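Side-chain contacts in SPOU RRNA methylase (Sulfolobus acidocaldarius, PDB 4CNG), which catalyses transfer of the methyl group of S-adenosyl-L-methionine to the 2'-oxygen of cytidine 32 in tRNA: residues K110-R113 / P114-E118; L137-E140 / E141-K144. The protein carries 1 engineered substitution. All coordinates share one frame; numbering follows the deposited sequence.

Overall arrangement
Contact 1 comes first along the chain and closes before contact 2 opens. Their centres lie about 18 Å apart. Contact 1 joins strand 111-112, the outermost on one side of the parallel sheet within this chain, to the chain entering helix 117-121. Strand 125-130 follows, and then contact 2 spans the whole short helix 139-143 and its N-cap. That helix leads to strand 147-149, which pairs with strand 111-112. The two contacts also meet directly: Lys110 NZ bonds to Ile142 O at the end of the helix. Contact 2 supplies two of the hydrogen bonds to the amino-acid end of S-adenosyl-L-homocysteine. Contact 1 stays off the ligand and touches the second subunit of the homodimer through Pro114.

Contact 1: residues K110-R113 / P114-E118; sequences KSIR and PIDLE
Asp116 OD2 accepts the backbone N-H of Arg113 at 3.0 Å. The bond is almost straight, with an N-H...O angle of 172°. It reaches the carboxylate on its anti side, 26° out of the plane. The backbone bond runs the other way, from Asp116 N to Arg113 O at 3.0 Å. Both polar groups of the Arg113 backbone are thus bound by one residue three positions on. Asp116 has CG anti to its carbonyl carbon (chi1 -57°), and this turns the carboxylate back over the turn. OD2 also lies 3.6 Å from Ile112 CB. With an alanine here, the N-H of Arg113 would probably be left without its side-chain acceptor, and the turn would be freer to shift. A further turn bond joins Leu117 N to Pro114 O at 2.9 Å.

These bonds mark the change from strand to helix at the outermost strand on one side of the parallel sheet within this chain, in the methylase fold of the TrmH family. Strand 111-112 pairs with 147-149 through backbone bonds of Ile112 to Leu148 and Phe150. On the sheet side the contact is apolar. Ile112 CD1 meets Leu117 CD2 at 3.9 Å, and the two side chains cross at about a right angle. Both pack on Ile95 of strand 93-97. Pro114 rests on Leu149 and Pro152, and also on Tyr171 of the second subunit.

Arg113 does not pair with the carboxylate. In the conformer described here, one of two deposited, its chain bends at chi2 and folds back along the strand. NH1 then gives a hydrogen bond to Ile112 O at 3.0 Å. The oxygen lies in the guanidinium plane, while NH1 stands well above the carbonyl plane. NH1 remains 6.3 Å from Asp116 OD2.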
loop_
_atom_site.group_PDB
_atom_site.type_symbol
_atom_site.label_atom_id
_atom_site.label_comp_id
_atom_site.label_asym_id
_atom_site.label_seq_id
_atom_site.Cartn_x
_atom_site.Cartn_y
_atom_site.Cartn_z
ATOM N N LYS A 110 -18.526 -16.260 -0.970
ATOM C CA LYS A 110 -17.077 -16.203 -1.264
ATOM C C LYS A 110 -16.297 -15.143 -0.514
ATOM O O LYS A 110 -15.087 -15.071 -0.644
ATOM C CB LYS A 110 -16.847 -15.918 -2.775
ATOM C CG LYS A 110 -17.129 -17.044 -3.712
ATOM C CD LYS A 110 -16.751 -16.701 -5.129
ATOM C CE LYS A 110 -17.009 -17.941 -5.920
ATOM N NZ LYS A 110 -16.561 -17.631 -7.250
ATOM N N SER A 111 -16.992 -14.279 0.190
ATOM C CA SER A 111 -16.350 -13.089 0.707
ATOM C C SER A 111 -15.490 -13.401 1.936
ATOM O O SER A 111 -15.936 -14.054 2.875
ATOM C CB SER A 111 -17.403 -12.060 1.061
ATOM O OG SER A 111 -18.181 -12.539 2.143
ATOM N N ILE A 112 -14.287 -12.843 1.957
ATOM C CA ILE A 112 -13.381 -13.012 3.088
ATOM C C ILE A 112 -12.641 -11.716 3.400
ATOM O O ILE A 112 -12.747 -10.736 2.662
ATOM C CB ILE A 112 -12.355 -14.129 2.825
ATOM C CG1 ILE A 112 -11.427 -13.739 1.673
ATOM C CG2 ILE A 112 -13.060 -15.446 2.530
ATOM C CD1 ILE A 112 -10.224 -14.646 1.523
ATOM N N ARG A 113 -12.103 -11.719 4.611
ATOM C CA ARG A 113 -11.243 -10.635 5.069
ATOM C C ARG A 113 -9.830 -11.135 5.354
ATOM O O ARG A 113 -9.568 -12.337 5.316
ATOM C CB ARG A 113 -11.829 -9.975 6.319
ATOM C CG ARG A 113 -13.272 -9.524 6.163
ATOM C CD ARG A 113 -13.384 -8.356 5.196
ATOM N NE ARG A 113 -14.759 -7.883 5.065
ATOM C CZ ARG A 113 -15.631 -8.358 4.186
ATOM N NH1 ARG A 113 -15.275 -9.324 3.353
ATOM N NH2 ARG A 113 -16.862 -7.866 4.140
ATOM N N PRO A 114 -8.915 -10.201 5.593
ATOM C CA PRO A 114 -7.516 -10.626 5.714
ATOM C C PRO A 114 -7.309 -11.558 6.904
ATOM O O PRO A 114 -6.449 -12.437 6.856
ATOM C CB PRO A 114 -6.774 -9.308 5.942
ATOM C CG PRO A 114 -7.624 -8.284 5.272
ATOM C CD PRO A 114 -9.042 -8.739 5.465
ATOM N N ILE A 115 -8.094 -11.361 7.959
ATOM C CA ILE A 115 -7.990 -12.191 9.158
ATOM C C ILE A 115 -8.220 -13.663 8.833
ATOM O O ILE A 115 -7.782 -14.547 9.570
ATOM C CB ILE A 115 -8.997 -11.750 10.237
ATOM C CG1 ILE A 115 -8.709 -12.465 11.559
ATOM C CG2 ILE A 115 -10.422 -12.022 9.779
ATOM C CD1 ILE A 115 -7.459 -11.975 12.258
ATOM N N ASP A 116 -8.908 -13.920 7.726
ATOM C CA ASP A 116 -9.192 -15.267 7.308
ATOM C C ASP A 116 -8.035 -15.925 6.523
ATOM O O ASP A 116 -8.042 -17.130 6.284
ATOM C CB ASP A 116 -10.485 -15.279 6.460
ATOM C CG ASP A 116 -11.659 -14.710 7.180
ATOM O OD1 ASP A 116 -12.004 -15.106 8.312
ATOM O OD2 ASP A 116 -12.401 -14.035 6.457
ATOM N N LEU A 117 -7.075 -15.132 6.079
ATOM C CA LEU A 117 -6.074 -15.643 5.151
ATOM C C LEU A 117 -5.212 -16.751 5.705
ATOM O O LEU A 117 -4.979 -17.747 5.040
ATOM C CB LEU A 117 -5.193 -14.518 4.603
ATOM C CG LEU A 117 -5.920 -13.524 3.709
ATOM C CD1 LEU A 117 -4.982 -12.425 3.288
ATOM C CD2 LEU A 117 -6.467 -14.217 2.483
ATOM N N GLU A 118 -4.711 -16.574 6.912
ATOM C CA GLU A 118 -3.736 -17.512 7.466
ATOM C C GLU A 118 -4.271 -18.947 7.400
ATOM O O GLU A 118 -3.537 -19.871 7.037
ATOM C CB GLU A 118 -3.385 -17.116 8.903
ATOM C CG GLU A 118 -2.244 -17.899 9.533
ATOM C CD GLU A 118 -1.809 -17.302 10.862
ATOM O OE1 GLU A 118 -2.692 -17.018 11.702
ATOM O OE2 GLU A 118 -0.586 -17.109 11.066
#

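Contact 2: residues L137-E140 / E141-K144; sequences LTRE and EIAK. With SAH (S-adenosyl-L-homocysteine), chain D.
The backbone N-H of Thr138 meets Glu141 OE1 from above the carboxylate plane, 43° out of it, at 2.8 Å. The return bond runs from Glu141 N to Thr138 OG1 at 3.0 Å. The pair is a capping box, with Thr138 at the N-cap of helix 139-143. The threonine hydroxyl sits between its own backbone N and carbonyl carbon (chi1 67°), which sets OG1 in front of the first helical turn. CG of Glu141 stands beside its backbone N (chi1 -72°) and the chain runs on extended, which carries the carboxylate back past the cap to Leu137. OE1 also lies 3.5 Å from Leu137 CD2. Arg132 forms a salt bridge to the same oxygen, so this oxygen of the buried glutamate has two donors.

The N-terminus of the helix lies against the bound S-adenosyl-L-homocysteine. Leu137 N gives a bond to the carboxylate O of the ligand, and the ligand N gives one to Leu137 O at 2.8 Å. Arg139 touches the thioether with its alkyl part: CD is 3.8 Å from SD. Its chain then bends at chi2, and the guanidinium turns back so that Ala143 N lies at its edge. NH1 is 3.8 Å from Ala143 CB. Ile142 CD1 comes within 4.1 Å of the ligand CB, and its CG1 packs on Leu137 CB.

On the outer side, Glu140 OE2 meets the Lys144 chain at CE, 3.6 Å away. The lysine NZ goes to Asp85 instead, in a salt bridge.

The peptide between Leu137 and Thr138 is used at both ends. Its oxygen faces the ligand's amino group and its N-H faces the Glu141 carboxylate, so the two bonds are likely to polarise the peptide in the same sense and strengthen each other.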
loop_
_atom_site.group_PDB
_atom_site.type_symbol
_atom_site.label_atom_id
_atom_site.label_comp_id
_atom_site.label_asym_id
_atom_site.label_seq_id
_atom_site.Cartn_x
_atom_site.Cartn_y
_atom_site.Cartn_z
ATOM N N LEU A 137 -12.048 -6.328 -11.547
ATOM C CA LEU A 137 -12.154 -7.679 -12.077
ATOM C C LEU A 137 -13.563 -7.839 -12.631
ATOM O O LEU A 137 -14.513 -7.267 -12.114
ATOM C CB LEU A 137 -11.883 -8.725 -11.011
ATOM C CG LEU A 137 -10.455 -8.839 -10.501
ATOM C CD1 LEU A 137 -10.401 -9.774 -9.320
ATOM C CD2 LEU A 137 -9.489 -9.268 -11.582
ATOM N N THR A 138 -13.708 -8.646 -13.665
ATOM C CA THR A 138 -15.050 -8.895 -14.181
ATOM C C THR A 138 -15.783 -9.899 -13.281
ATOM O O THR A 138 -15.184 -10.667 -12.539
ATOM C CB THR A 138 -15.021 -9.435 -15.615
ATOM O OG1 THR A 138 -14.445 -10.734 -15.587
ATOM C CG2 THR A 138 -14.226 -8.524 -16.534
ATOM N N ARG A 139 -17.109 -9.939 -13.555
ATOM C CA ARG A 139 -17.884 -10.856 -12.753
ATOM C C ARG A 139 -17.455 -12.287 -13.000
ATOM O O ARG A 139 -17.368 -13.076 -12.078
ATOM C CB ARG A 139 -19.364 -10.675 -13.042
ATOM C CG ARG A 139 -20.284 -11.634 -12.310
ATOM C CD ARG A 139 -20.203 -11.413 -10.805
ATOM N NE ARG A 139 -21.075 -12.319 -10.059
ATOM C CZ ARG A 139 -20.738 -13.549 -9.677
ATOM N NH1 ARG A 139 -19.539 -14.037 -9.969
ATOM N NH2 ARG A 139 -21.609 -14.296 -9.009
ATOM N N GLU A 140 -17.088 -12.596 -14.267
ATOM C CA GLU A 140 -16.646 -13.950 -14.613
ATOM C C GLU A 140 -15.246 -14.283 -14.045
ATOM O O GLU A 140 -15.006 -15.426 -13.638
ATOM C CB GLU A 140 -16.658 -14.175 -16.108
ATOM C CG GLU A 140 -16.246 -15.564 -16.511
ATOM C CD GLU A 140 -17.157 -16.672 -16.050
ATOM O OE1 GLU A 140 -18.310 -16.407 -15.590
ATOM O OE2 GLU A 140 -16.723 -17.839 -16.222
ATOM N N GLU A 141 -14.321 -13.322 -13.983
ATOM C CA GLU A 141 -13.043 -13.540 -13.330
ATOM C C GLU A 141 -13.265 -13.910 -11.865
ATOM O O GLU A 141 -12.573 -14.783 -11.310
ATOM C CB GLU A 141 -12.169 -12.301 -13.505
ATOM C CG GLU A 141 -11.650 -12.143 -14.932
ATOM C CD GLU A 141 -11.056 -10.793 -15.292
ATOM O OE1 GLU A 141 -11.257 -9.783 -14.567
ATOM O OE2 GLU A 141 -10.500 -10.720 -16.421
ATOM N N ILE A 142 -14.205 -13.234 -11.195
ATOM C CA ILE A 142 -14.527 -13.545 -9.827
ATOM C C ILE A 142 -15.198 -14.898 -9.720
ATOM O O ILE A 142 -14.919 -15.655 -8.802
ATOM C CB ILE A 142 -15.357 -12.414 -9.163
ATOM C CG1 ILE A 142 -14.531 -11.119 -9.074
ATOM C CG2 ILE A 142 -15.896 -12.828 -7.816
ATOM C CD1 ILE A 142 -15.309 -9.884 -8.716
ATOM N N ALA A 143 -16.040 -15.276 -10.698
ATOM C CA ALA A 143 -16.652 -16.597 -10.718
ATOM C C ALA A 143 -15.641 -17.719 -10.814
ATOM O O ALA A 143 -15.874 -18.779 -10.237
ATOM C CB ALA A 143 -17.658 -16.724 -11.862
ATOM N N LYS A 144 -14.519 -17.470 -11.486
ATOM C CA LYS A 144 -13.436 -18.424 -11.655
ATOM C C LYS A 144 -12.520 -18.488 -10.447
ATOM O O LYS A 144 -11.597 -19.287 -10.423
ATOM C CB LYS A 144 -12.627 -18.056 -12.887
ATOM C CG LYS A 144 -13.320 -18.387 -14.191
ATOM C CD LYS A 144 -12.548 -17.804 -15.360
ATOM C CE LYS A 144 -13.145 -18.224 -16.696
ATOM N NZ LYS A 144 -12.359 -17.622 -17.815
HETATM N N SAH D . -15.487 -4.778 -11.274
HETATM C CA SAH D . -16.034 -4.963 -9.894
HETATM C CB SAH D . -16.810 -6.278 -9.830
HETATM C CG SAH D . -17.971 -6.419 -10.788
HETATM S SD SAH D . -18.731 -7.952 -10.413
HETATM C C SAH D . -14.944 -5.103 -8.897
HETATM O O SAH D . -13.910 -5.648 -9.306
HETATM O OXT SAH D . -15.143 -4.821 -7.716
HETATM C "C5'" SAH D . -19.260 -7.640 -8.782
HETATM C "C4'" SAH D . -20.655 -8.220 -8.584
HETATM O "O4'" SAH D . -21.008 -8.198 -7.206
HETATM C "C3'" SAH D . -21.732 -7.424 -9.310
HETATM O "O3'" SAH D . -22.040 -8.010 -10.568
HETATM C "C2'" SAH D . -22.936 -7.432 -8.382
HETATM O "O2'" SAH D . -24.057 -8.147 -8.929
HETATM C "C1'" SAH D . -22.433 -8.137 -7.125
HETATM N N9 SAH D . -22.727 -7.376 -5.907
HETATM C C8 SAH D . -23.025 -7.945 -4.729
HETATM N N7 SAH D . -23.048 -7.007 -3.756
HETATM C C5 SAH D . -22.696 -5.834 -4.314
HETATM C C6 SAH D . -22.536 -4.454 -3.830
HETATM N N6 SAH D . -22.752 -4.169 -2.522
HETATM N N1 SAH D . -22.158 -3.510 -4.734
HETATM C C2 SAH D . -21.927 -3.814 -6.032
HETATM N N3 SAH D . -22.049 -5.057 -6.545
HETATM C C4 SAH D . -22.396 -6.092 -5.731
#